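Local coordinates for protein HTH-type transcriptional regulator YgaV (Escherichia coli K12, PDB 3CUO) that regulates large-scale gene expression in response to sulfide, acting as both repressor and activator and, in the absence of sulfide, repressing many anaerobic respiratory genes, at residues Ile29-Ser34 with Ala88-Leu93; Thr39-Leu44 with Gln57-Met62; Gly66-Gln71 with Ile77-Lys82. All coordinates share one frame; numbering follows the deposited sequence.

Interaction 1: Ile29-Ser34 with Ala88-Leu93; sequences ILCMLS and AIIATL
Leu30 O receives two donors from Ser34: the hydroxyl OG at 3.0 Å, tilted 28° from the carbonyl plane, and more weakly the backbone N, as the chain leaves the helix. Against this carbonyl lies Ile90, whose CD1 methyl makes all the close approaches from helix 84-97. It stands 3.4 Å from Leu30 C and 3.5 Å from Leu30 CB. On the next residue the same methyl is 3.5 Å from Cys31 N, while Cys31 SG, at 4.3 Å from Ile90 CD1, bounds it more loosely. Ile90 CG1 sits opposite the carbonyl carbon (chi1 -73°), and an extended chi2 of -166° carries CD1 onto the backbone of helix 24-33. The contact joins a helix of the ArsR-type winged helix-turn-helix domain to the C-terminal helix, which also pairs across the dimer: Thr92 OG1 is hydrogen-bonded to Thr92 OG1 of the second subunit, and Leu7 of that subunit packs on Cys31. Ser34 OG, its hydrogen bond made within its own helix end, packs 3.7 Å from Ile90 CD1.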
ATOM      1  N   ILE A  29      12.841   6.185  -0.075  1.00 38.94           N
ATOM      2  CA  ILE A  29      12.842   7.453  -0.886  1.00 38.71           C
ATOM      3  C   ILE A  29      11.773   8.407  -0.402  1.00 39.18           C
ATOM      4  O   ILE A  29      12.040   9.629  -0.139  1.00 41.07           O
ATOM      5  CB  ILE A  29      12.656   7.173  -2.375  1.00 38.36           C
ATOM      6  CG1 ILE A  29      13.915   6.637  -3.030  1.00 38.19           C
ATOM      7  CG2 ILE A  29      12.194   8.464  -3.209  1.00 35.61           C
ATOM      8  CD1 ILE A  29      13.623   6.061  -4.485  1.00 39.99           C
ATOM      9  N   LEU A  30      10.555   7.900  -0.345  1.00 40.27           N
ATOM     10  CA  LEU A  30       9.385   8.676   0.125  1.00 41.61           C
ATOM     11  C   LEU A  30       9.548   9.124   1.558  1.00 42.80           C
ATOM     12  O   LEU A  30       9.251  10.258   1.839  1.00 44.72           O
ATOM     13  CB  LEU A  30       8.077   7.924  -0.100  1.00 41.64           C
ATOM     14  CG  LEU A  30       7.752   7.528  -1.522  1.00 38.53           C
ATOM     15  CD1 LEU A  30       6.550   6.575  -1.554  1.00 36.20           C
ATOM     16  CD2 LEU A  30       7.483   8.735  -2.414  1.00 38.04           C
ATOM     17  N   CYS A  31      10.142   8.297   2.432  1.00 46.47           N
ATOM     18  CA  CYS A  31      10.482   8.754   3.793  1.00 47.33           C
ATOM     19  C   CYS A  31      11.487   9.885   3.781  1.00 48.77           C
ATOM     20  O   CYS A  31      11.302  10.878   4.509  1.00 50.34           O
ATOM     21  CB  CYS A  31      11.105   7.661   4.645  1.00 49.20           C
ATOM     22  SG  CYS A  31       9.991   6.414   5.195  1.00 54.88           S
ATOM     23  N   MET A  32      12.591   9.716   3.031  1.00 48.38           N
ATOM     24  CA  MET A  32      13.569  10.794   2.897  1.00 47.99           C
ATOM     25  C   MET A  32      12.954  12.055   2.340  1.00 48.33           C
ATOM     26  O   MET A  32      13.337  13.187   2.704  1.00 47.83           O
ATOM     27  CB  MET A  32      14.746  10.364   1.992  1.00 48.18           C
ATOM     28  CG  MET A  32      16.014  11.279   2.090  1.00 52.07           C
ATOM     29  SD  MET A  32      16.884  11.167   3.724  1.00 48.44           S
ATOM     30  CE  MET A  32      16.993   9.472   4.073  1.00 54.21           C
ATOM     31  N   LEU A  33      12.046  11.913   1.388  1.00 47.08           N
ATOM     32  CA  LEU A  33      11.460  13.111   0.816  1.00 48.01           C
ATOM     33  C   LEU A  33      10.482  13.795   1.753  1.00 49.13           C
ATOM     34  O   LEU A  33      10.230  14.968   1.578  1.00 49.71           O
ATOM     35  CB  LEU A  33      10.795  12.809  -0.524  1.00 46.88           C
ATOM     36  CG  LEU A  33      11.653  12.345  -1.710  1.00 43.85           C
ATOM     37  CD1 LEU A  33      10.677  12.172  -2.914  1.00 39.63           C
ATOM     38  CD2 LEU A  33      12.776  13.326  -1.965  1.00 42.86           C
ATOM     39  N   SER A  34       9.883  13.083   2.714  1.00 52.12           N
ATOM     40  CA  SER A  34       8.915  13.729   3.621  1.00 54.21           C
ATOM     41  C   SER A  34       9.536  14.927   4.311  1.00 54.90           C
ATOM     42  O   SER A  34      10.608  14.838   4.941  1.00 55.78           O
ATOM     43  CB  SER A  34       8.400  12.768   4.699  1.00 54.66           C
ATOM     44  OG  SER A  34       7.812  11.598   4.145  1.00 59.72           O
ATOM     45  N   ALA A  88       0.165  10.400   4.201  1.00 38.13           N
ATOM     46  CA  ALA A  88      -0.821   9.640   5.032  1.00 38.19           C
ATOM     47  C   ALA A  88      -0.437   8.198   5.216  1.00 37.31           C
ATOM     48  O   ALA A  88      -0.556   7.637   6.311  1.00 36.50           O
ATOM     49  CB  ALA A  88      -2.206   9.727   4.410  1.00 36.62           C
ATOM     50  N   ILE A  89      -0.013   7.546   4.126  1.00 37.79           N
ATOM     51  CA  ILE A  89       0.330   6.133   4.197  1.00 37.83           C
ATOM     52  C   ILE A  89       1.618   5.951   4.961  1.00 39.80           C
ATOM     53  O   ILE A  89       1.735   5.066   5.824  1.00 41.59           O
ATOM     54  CB  ILE A  89       0.375   5.543   2.803  1.00 37.66           C
ATOM     55  CG1 ILE A  89      -1.049   5.526   2.282  1.00 39.41           C
ATOM     56  CG2 ILE A  89       1.088   4.120   2.785  1.00 37.92           C
ATOM     57  CD1 ILE A  89      -1.172   5.483   0.842  1.00 44.01           C
ATOM     58  N   ILE A  90       2.625   6.763   4.644  1.00 40.93           N
ATOM     59  CA  ILE A  90       3.846   6.776   5.427  1.00 41.11           C
ATOM     60  C   ILE A  90       3.632   6.906   6.935  1.00 40.40           C
ATOM     61  O   ILE A  90       4.206   6.170   7.722  1.00 40.26           O
ATOM     62  CB  ILE A  90       4.857   7.893   4.887  1.00 41.97           C
ATOM     63  CG1 ILE A  90       5.444   7.411   3.568  1.00 44.68           C
ATOM     64  CG2 ILE A  90       5.919   8.135   5.897  1.00 42.20           C
ATOM     65  CD1 ILE A  90       6.711   8.245   3.115  1.00 45.87           C
ATOM     66  N   ALA A  91       2.795   7.840   7.327  1.00 40.61           N
ATOM     67  CA  ALA A  91       2.503   8.080   8.730  1.00 40.29           C
ATOM     68  C   ALA A  91       1.792   6.866   9.355  1.00 40.04           C
ATOM     69  O   ALA A  91       2.106   6.472  10.508  1.00 40.72           O
ATOM     70  CB  ALA A  91       1.631   9.337   8.844  1.00 38.52           C
ATOM     71  N   THR A  92       0.878   6.225   8.617  1.00 39.81           N
ATOM     72  CA  THR A  92       0.274   4.974   9.138  1.00 39.86           C
ATOM     73  C   THR A  92       1.318   3.857   9.240  1.00 40.39           C
ATOM     74  O   THR A  92       1.317   3.088  10.210  1.00 38.81           O
ATOM     75  CB  THR A  92      -0.902   4.561   8.248  1.00 41.56           C
ATOM     76  OG1 THR A  92      -1.882   5.603   8.298  1.00 39.73           O
ATOM     77  CG2 THR A  92      -1.542   3.260   8.681  1.00 38.94           C
ATOM     78  N   LEU A  93       2.208   3.741   8.243  1.00 40.72           N
ATOM     79  CA  LEU A  93       3.212   2.692   8.302  1.00 43.31           C
ATOM     80  C   LEU A  93       4.111   2.893   9.533  1.00 43.98           C
ATOM     81  O   LEU A  93       4.449   1.957  10.247  1.00 43.89           O
ATOM     82  CB  LEU A  93       4.025   2.642   7.023  1.00 43.02           C
ATOM     83  CG  LEU A  93       3.325   2.147   5.760  1.00 43.13           C
ATOM     84  CD1 LEU A  93       4.269   2.308   4.626  1.00 41.55           C
ATOM     85  CD2 LEU A  93       2.920   0.733   5.844  1.00 37.38           C
TER

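Interaction 2: Thr39-Leu44 with Gln57-Met62; sequences TSAGEL and QHLARM
Leu59 reaches out from helix 52-64 with both of its methyls and meets Leu44 and Ala41, which lie one turn apart on helix 41-48. The two leucine side chains cross obliquely, and a single methyl of Leu44 does the touching: its CD1 is 3.9 Å from Leu59 CD2 and 4.1 Å from Leu59 CD1. Leu59 thus presents the fork of its isobutyl group, and Leu44 CD1 rests against both tines. The alanine approaches from another direction, its CB lying 4.1 Å from Leu59 CD1, so that this methyl has Ala41 and Leu44 at roughly right angles to each other. Leu59 CG stands opposite the carbonyl carbon and beside the backbone N (chi1 -70°), and Leu44 adopts nearly the same torsion (chi1 -66°); with both CB atoms turned toward the partner helix, these torsions bring the branched ends together. The nearest alpha carbons, those of Ala41 and Leu59, are 8.1 Å apart, a separation bridged by side chains.

Residues 41-64 are the predicted helix-turn-helix motif, in which the second helix is, by analogy with the family, the one probably offered to DNA. Ser40 occupies the N-cap position of the first helix. The leucine pair is buried further by its surroundings: Met32 of helix 24-33 packs on Leu44, while Ile68 and Tyr79 of the two hairpin strands pack on Leu59.

No hydrogen bond or salt bridge crosses between the segments, and the area buried is small, 100 Å² counting both sides. The contact between these segments is purely aliphatic, so its specificity comes from shape and close fit rather than from a directional polar bond.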
ATOM      1  N   THR A  39      14.876  17.394  -3.052  1.00 45.20           N
ATOM      2  CA  THR A  39      16.027  16.526  -2.801  1.00 45.05           C
ATOM      3  C   THR A  39      16.505  15.911  -4.112  1.00 44.31           C
ATOM      4  O   THR A  39      15.720  15.385  -4.897  1.00 44.07           O
ATOM      5  CB  THR A  39      15.683  15.400  -1.782  1.00 44.77           C
ATOM      6  OG1 THR A  39      15.245  15.960  -0.535  1.00 40.84           O
ATOM      7  CG2 THR A  39      16.862  14.511  -1.557  1.00 42.44           C
ATOM      8  N   SER A  40      17.804  15.901  -4.293  1.00 44.22           N
ATOM      9  CA  SER A  40      18.416  15.349  -5.498  1.00 45.58           C
ATOM     10  C   SER A  40      18.500  13.820  -5.586  1.00 45.03           C
ATOM     11  O   SER A  40      18.495  13.102  -4.604  1.00 44.74           O
ATOM     12  CB  SER A  40      19.818  15.954  -5.685  1.00 45.33           C
ATOM     13  OG  SER A  40      20.638  15.653  -4.567  1.00 47.08           O
ATOM     14  N   ALA A  41      18.571  13.312  -6.810  1.00 45.12           N
ATOM     15  CA  ALA A  41      18.805  11.878  -7.035  1.00 44.45           C
ATOM     16  C   ALA A  41      20.061  11.296  -6.374  1.00 43.65           C
ATOM     17  O   ALA A  41      20.047  10.188  -5.851  1.00 43.73           O
ATOM     18  CB  ALA A  41      18.792  11.589  -8.515  1.00 46.31           C
ATOM     19  N   GLY A  42      21.185  12.013  -6.432  1.00 43.00           N
ATOM     20  CA  GLY A  42      22.399  11.561  -5.792  1.00 43.01           C
ATOM     21  C   GLY A  42      22.285  11.356  -4.284  1.00 41.47           C
ATOM     22  O   GLY A  42      22.839  10.439  -3.766  1.00 39.03           O
ATOM     23  N   GLU A  43      21.571  12.226  -3.571  1.00 41.71           N
ATOM     24  CA  GLU A  43      21.351  12.000  -2.117  1.00 42.95           C
ATOM     25  C   GLU A  43      20.490  10.733  -1.914  1.00 41.76           C
ATOM     26  O   GLU A  43      20.755   9.887  -1.043  1.00 43.60           O
ATOM     27  CB  GLU A  43      20.703  13.241  -1.489  1.00 42.35           C
ATOM     28  CG  GLU A  43      20.547  13.104   0.036  1.00 43.98           C
ATOM     29  CD  GLU A  43      20.234  14.445   0.751  1.00 46.09           C
ATOM     30  OE1 GLU A  43      20.063  15.483   0.066  1.00 43.61           O
ATOM     31  OE2 GLU A  43      20.151  14.436   2.003  1.00 48.96           O
ATOM     32  N   LEU A  44      19.509  10.546  -2.774  1.00 41.54           N
ATOM     33  CA  LEU A  44      18.562   9.410  -2.625  1.00 42.81           C
ATOM     34  C   LEU A  44      19.286   8.110  -2.988  1.00 43.89           C
ATOM     35  O   LEU A  44      19.116   7.040  -2.366  1.00 44.42           O
ATOM     36  CB  LEU A  44      17.328   9.657  -3.489  1.00 43.65           C
ATOM     37  CG  LEU A  44      16.401  10.854  -3.110  1.00 41.84           C
ATOM     38  CD1 LEU A  44      15.376  11.286  -4.141  1.00 43.12           C
ATOM     39  CD2 LEU A  44      15.697  10.603  -1.793  1.00 41.36           C
ATOM     40  N   GLN A  57      15.346   5.785 -12.182  1.00 42.39           N
ATOM     41  CA  GLN A  57      14.208   5.054 -12.776  1.00 43.08           C
ATOM     42  C   GLN A  57      13.070   4.937 -11.821  1.00 41.22           C
ATOM     43  O   GLN A  57      11.974   5.117 -12.237  1.00 40.87           O
ATOM     44  CB  GLN A  57      14.552   3.611 -13.249  1.00 43.36           C
ATOM     45  CG  GLN A  57      14.891   3.529 -14.723  1.00 45.29           C
ATOM     46  CD  GLN A  57      15.764   2.350 -15.045  1.00 47.44           C
ATOM     47  OE1 GLN A  57      16.596   2.380 -15.991  1.00 55.51           O
ATOM     48  NE2 GLN A  57      15.635   1.310 -14.238  1.00 46.68           N
ATOM     49  N   HIS A  58      13.323   4.583 -10.564  1.00 39.75           N
ATOM     50  CA  HIS A  58      12.270   4.566  -9.539  1.00 39.86           C
ATOM     51  C   HIS A  58      11.630   5.979  -9.474  1.00 38.27           C
ATOM     52  O   HIS A  58      10.431   6.126  -9.526  1.00 39.92           O
ATOM     53  CB  HIS A  58      12.793   4.167  -8.140  1.00 40.15           C
ATOM     54  CG  HIS A  58      13.092   2.685  -7.963  1.00 41.49           C
ATOM     55  ND1 HIS A  58      12.114   1.729  -7.779  1.00 45.79           N
ATOM     56  CD2 HIS A  58      14.266   2.029  -7.854  1.00 41.81           C
ATOM     57  CE1 HIS A  58      12.667   0.541  -7.596  1.00 42.41           C
ATOM     58  NE2 HIS A  58      13.976   0.696  -7.640  1.00 39.74           N
ATOM     59  N   LEU A  59      12.436   7.009  -9.368  1.00 38.10           N
ATOM     60  CA  LEU A  59      11.894   8.388  -9.330  1.00 38.92           C
ATOM     61  C   LEU A  59      10.980   8.766 -10.504  1.00 38.41           C
ATOM     62  O   LEU A  59       9.933   9.376 -10.283  1.00 39.79           O
ATOM     63  CB  LEU A  59      13.037   9.391  -9.269  1.00 37.12           C
ATOM     64  CG  LEU A  59      13.721   9.318  -7.911  1.00 35.83           C
ATOM     65  CD1 LEU A  59      15.141   9.872  -8.002  1.00 31.44           C
ATOM     66  CD2 LEU A  59      12.870   9.984  -6.810  1.00 39.48           C
ATOM     67  N   ALA A  60      11.409   8.443 -11.728  1.00 39.36           N
ATOM     68  CA  ALA A  60      10.647   8.721 -12.961  1.00 40.85           C
ATOM     69  C   ALA A  60       9.351   7.996 -12.962  1.00 40.70           C
ATOM     70  O   ALA A  60       8.285   8.569 -13.244  1.00 39.39           O
ATOM     71  CB  ALA A  60      11.485   8.372 -14.254  1.00 40.73           C
ATOM     72  N   ARG A  61       9.392   6.732 -12.525  1.00 40.79           N
ATOM     73  CA  ARG A  61       8.173   5.973 -12.427  1.00 41.35           C
ATOM     74  C   ARG A  61       7.238   6.509 -11.335  1.00 39.80           C
ATOM     75  O   ARG A  61       6.057   6.595 -11.570  1.00 39.88           O
ATOM     76  CB  ARG A  61       8.459   4.455 -12.211  1.00 42.40           C
ATOM     77  CG  ARG A  61       9.515   3.852 -13.201  1.00 45.44           C
ATOM     78  CD  ARG A  61       9.576   2.333 -13.030  1.00 50.05           C
ATOM     79  NE  ARG A  61      10.818   1.638 -13.453  1.00 56.39           N
ATOM     80  CZ  ARG A  61      11.647   0.946 -12.635  1.00 58.58           C
ATOM     81  NH1 ARG A  61      11.469   0.870 -11.312  1.00 54.73           N
ATOM     82  NH2 ARG A  61      12.727   0.356 -13.156  1.00 61.14           N
ATOM     83  N   MET A  62       7.741   6.866 -10.160  1.00 38.29           N
ATOM     84  CA  MET A  62       6.870   7.424  -9.134  1.00 39.19           C
ATOM     85  C   MET A  62       6.266   8.780  -9.542  1.00 37.33           C
ATOM     86  O   MET A  62       5.149   9.095  -9.184  1.00 36.72           O
ATOM     87  CB  MET A  62       7.631   7.545  -7.815  1.00 39.30           C
ATOM     88  CG  MET A  62       7.820   6.200  -7.113  1.00 42.05           C
ATOM     89  SD  MET A  62       8.433   6.271  -5.406  1.00 45.76           S
ATOM     90  CE  MET A  62      10.095   6.561  -5.989  1.00 20.66           C
TER

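Interaction 3: Gly66-Gln71 with Ile77-Lys82; sequences GLIDSQ and ILYSIK
Asp69 holds CG between its backbone N and carbonyl carbon (chi1 69°), and Ser80 has chi1 at 98°; together these torsions bring Ser80 OG to 2.8 Å from Asp69 OD1. The hydroxyl donates, meeting the carboxylate oxygen nearly along its C-O bond. A water donates one proton to Asp69 OD1, at 3.2 Å, and its other to Ile81 O, tying the carboxylate to the facing strand. With an alanine here, Ser80 OG would probably be left without its acceptor and free to turn, and the water would lose one of its two anchors. Asp69 and Ser80 also form a hydrogen-bonded antiparallel pair: Asp69 N to Ser80 O is 2.9 Å, lying in the carbonyl plane, and Ser80 N to Asp69 O is 3.0 Å. Gln71 and Leu78 repeat the exchange. The axes of the short strands 68-71 and 77-81 run at 151° between their N-to-C directions, making the beta hairpin that is the wing of this winged-helix fold. On the face toward the helices, Ile68 CD1 lies 3.9 Å from Tyr79 CD1, and Leu33 of helix 24-33 packs on Ile68. Ser70 CB is 3.8 Å from the same Tyr79 CD1, while Ser70 OG is hydrogen-bonded to Arg63 NH1. At the hairpin base, Lys82 N donates to Leu67 O at 3.0 Å, just after Gly66 ends helix 52-64 in a Schellman motif.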
ATOM      1  N   GLY A  66       2.239   9.838 -10.037  1.00 40.51           N
ATOM      2  CA  GLY A  66       1.603  10.960  -9.363  1.00 39.18           C
ATOM      3  C   GLY A  66       2.046  11.150  -7.949  1.00 38.51           C
ATOM      4  O   GLY A  66       1.561  12.038  -7.288  1.00 38.64           O
ATOM      5  N   LEU A  67       3.017  10.343  -7.495  1.00 37.64           N
ATOM      6  CA  LEU A  67       3.465  10.363  -6.124  1.00 38.26           C
ATOM      7  C   LEU A  67       4.386  11.550  -5.820  1.00 38.58           C
ATOM      8  O   LEU A  67       4.373  12.074  -4.722  1.00 39.59           O
ATOM      9  CB  LEU A  67       4.277   9.086  -5.769  1.00 37.87           C
ATOM     10  CG  LEU A  67       3.607   7.724  -5.877  1.00 41.13           C
ATOM     11  CD1 LEU A  67       4.443   6.828  -5.092  1.00 38.77           C
ATOM     12  CD2 LEU A  67       2.201   7.755  -5.432  1.00 41.84           C
ATOM     13  N   ILE A  68       5.246  11.885  -6.770  1.00 38.53           N
ATOM     14  CA  ILE A  68       6.291  12.891  -6.527  1.00 38.17           C
ATOM     15  C   ILE A  68       6.289  13.839  -7.706  1.00 36.68           C
ATOM     16  O   ILE A  68       5.747  13.533  -8.762  1.00 37.81           O
ATOM     17  CB  ILE A  68       7.658  12.250  -6.258  1.00 37.11           C
ATOM     18  CG1 ILE A  68       8.181  11.487  -7.478  1.00 37.41           C
ATOM     19  CG2 ILE A  68       7.637  11.357  -4.927  1.00 34.99           C
ATOM     20  CD1 ILE A  68       9.587  11.006  -7.315  1.00 37.77           C
ATOM     21  N   ASP A  69       6.807  15.037  -7.525  1.00 36.90           N
ATOM     22  CA  ASP A  69       7.134  15.819  -8.666  1.00 36.58           C
ATOM     23  C   ASP A  69       8.570  16.274  -8.664  1.00 35.87           C
ATOM     24  O   ASP A  69       9.317  15.971  -7.729  1.00 36.89           O
ATOM     25  CB  ASP A  69       6.158  16.965  -8.812  1.00 40.52           C
ATOM     26  CG  ASP A  69       6.277  18.010  -7.743  1.00 42.65           C
ATOM     27  OD1 ASP A  69       6.969  17.818  -6.750  1.00 48.48           O
ATOM     28  OD2 ASP A  69       5.600  19.046  -7.933  1.00 57.57           O
ATOM     29  N   SER A  70       8.969  16.953  -9.740  1.00 34.67           N
ATOM     30  CA  SER A  70      10.341  17.298  -9.940  1.00 34.97           C
ATOM     31  C   SER A  70      10.498  18.745 -10.399  1.00 34.77           C
ATOM     32  O   SER A  70       9.610  19.352 -11.042  1.00 33.89           O
ATOM     33  CB  SER A  70      11.034  16.274 -10.858  1.00 33.15           C
ATOM     34  OG  SER A  70      10.475  16.280 -12.150  1.00 32.94           O
ATOM     35  N   GLN A  71      11.642  19.322 -10.030  1.00 36.81           N
ATOM     36  CA  GLN A  71      12.036  20.650 -10.490  1.00 36.70           C
ATOM     37  C   GLN A  71      13.395  20.580 -11.112  1.00 37.15           C
ATOM     38  O   GLN A  71      14.311  20.073 -10.473  1.00 37.09           O
ATOM     39  CB  GLN A  71      12.040  21.635  -9.323  1.00 38.42           C
ATOM     40  CG  GLN A  71      10.722  21.619  -8.502  1.00 45.36           C
ATOM     41  CD  GLN A  71       9.703  22.732  -8.859  1.00 49.37           C
ATOM     42  OE1 GLN A  71      10.077  23.918  -9.013  1.00 58.77           O
ATOM     43  NE2 GLN A  71       8.421  22.368  -8.930  1.00 54.46           N
ATOM     44  N   ILE A  77      18.073  18.061 -11.126  1.00 38.92           N
ATOM     45  CA  ILE A  77      16.666  17.782 -10.892  1.00 40.23           C
ATOM     46  C   ILE A  77      16.532  17.443  -9.437  1.00 37.83           C
ATOM     47  O   ILE A  77      17.293  16.599  -8.894  1.00 37.94           O
ATOM     48  CB  ILE A  77      16.123  16.593 -11.727  1.00 39.78           C
ATOM     49  CG1 ILE A  77      16.409  16.761 -13.207  1.00 43.15           C
ATOM     50  CG2 ILE A  77      14.621  16.328 -11.476  1.00 39.44           C
ATOM     51  CD1 ILE A  77      17.085  15.552 -13.785  1.00 49.74           C
ATOM     52  N   LEU A  78      15.523  18.036  -8.829  1.00 36.32           N
ATOM     53  CA  LEU A  78      15.179  17.826  -7.444  1.00 37.43           C
ATOM     54  C   LEU A  78      13.737  17.318  -7.363  1.00 38.02           C
ATOM     55  O   LEU A  78      12.896  17.746  -8.127  1.00 36.38           O
ATOM     56  CB  LEU A  78      15.272  19.167  -6.703  1.00 39.80           C
ATOM     57  CG  LEU A  78      16.596  19.954  -6.818  1.00 41.50           C
ATOM     58  CD1 LEU A  78      16.512  21.304  -6.078  1.00 43.58           C
ATOM     59  CD2 LEU A  78      17.817  19.118  -6.312  1.00 41.39           C
ATOM     60  N   TYR A  79      13.463  16.472  -6.364  1.00 37.50           N
ATOM     61  CA  TYR A  79      12.257  15.791  -6.213  1.00 38.40           C
ATOM     62  C   TYR A  79      11.609  16.129  -4.860  1.00 39.32           C
ATOM     63  O   TYR A  79      12.308  16.376  -3.861  1.00 39.82           O
ATOM     64  CB  TYR A  79      12.504  14.258  -6.313  1.00 39.19           C
ATOM     65  CG  TYR A  79      13.150  13.830  -7.622  1.00 39.02           C
ATOM     66  CD1 TYR A  79      12.377  13.406  -8.678  1.00 41.31           C
ATOM     67  CD2 TYR A  79      14.515  13.864  -7.789  1.00 40.84           C
ATOM     68  CE1 TYR A  79      12.954  13.036  -9.869  1.00 41.42           C
ATOM     69  CE2 TYR A  79      15.097  13.500  -9.002  1.00 41.45           C
ATOM     70  CZ  TYR A  79      14.280  13.073 -10.027  1.00 40.77           C
ATOM     71  OH  TYR A  79      14.794  12.642 -11.248  1.00 41.74           O
ATOM     72  N   SER A  80      10.283  16.116  -4.861  1.00 38.71           N
ATOM     73  CA  SER A  80       9.462  16.376  -3.684  1.00 39.76           C
ATOM     74  C   SER A  80       8.175  15.511  -3.722  1.00 39.65           C
ATOM     75  O   SER A  80       7.699  15.076  -4.792  1.00 37.14           O
ATOM     76  CB  SER A  80       9.209  17.912  -3.587  1.00 40.09           C
ATOM     77  OG  SER A  80       7.946  18.214  -4.138  1.00 48.66           O
ATOM     78  N   ILE A  81       7.585  15.265  -2.551  1.00 40.38           N
ATOM     79  CA  ILE A  81       6.299  14.580  -2.503  1.00 41.46           C
ATOM     80  C   ILE A  81       5.253  15.491  -3.043  1.00 43.48           C
ATOM     81  O   ILE A  81       5.227  16.618  -2.667  1.00 46.35           O
ATOM     82  CB  ILE A  81       5.947  13.974  -1.124  1.00 41.59           C
ATOM     83  CG1 ILE A  81       6.781  12.688  -0.968  1.00 39.74           C
ATOM     84  CG2 ILE A  81       4.386  13.600  -1.075  1.00 41.61           C
ATOM     85  CD1 ILE A  81       7.178  12.339   0.335  1.00 44.53           C
ATOM     86  N   LYS A  82       4.444  14.968  -3.973  1.00 43.84           N
ATOM     87  CA  LYS A  82       3.319  15.634  -4.585  1.00 44.53           C
ATOM     88  C   LYS A  82       1.989  15.190  -3.962  1.00 43.97           C
ATOM     89  O   LYS A  82       1.212  16.006  -3.564  1.00 42.90           O
ATOM     90  CB  LYS A  82       3.234  15.315  -6.102  1.00 44.36           C
ATOM     91  CG  LYS A  82       2.240  16.286  -6.896  1.00 46.07           C
ATOM     92  CD  LYS A  82       1.764  15.716  -8.198  1.00 46.83           C
ATOM     93  CE  LYS A  82       0.430  16.354  -8.660  1.00 49.75           C
ATOM     94  NZ  LYS A  82       0.606  17.851  -8.964  1.00 49.48           N
TER
HETATM   95  O   HOH W   1       4.905  18.770  -4.489  1.00 49.87           O

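All three contacts belong to one ArsR-type domain. Interaction 1 closes the widest loop, from helix 24-33 to helix 84-97, and interactions 2 and 3 follow one another inside it. The centres of interactions 2 and 3 are about 9 Å apart, with interaction 1 about 15 Å and 14 Å from them. Strand 39-40 joins strand 77-81 through a probable hydrogen bond, Thr39 N to Tyr79 O at 2.9 Å, tying the strand that leads into the helix-turn-helix to the wing. Helix 24-33 touches both neighbours: Leu33 packs on Thr39, Leu30 on Ile68. The predicted DNA-binding motif is thereby connected to the helix at the dimer interface through helix 24-33, which packs against both.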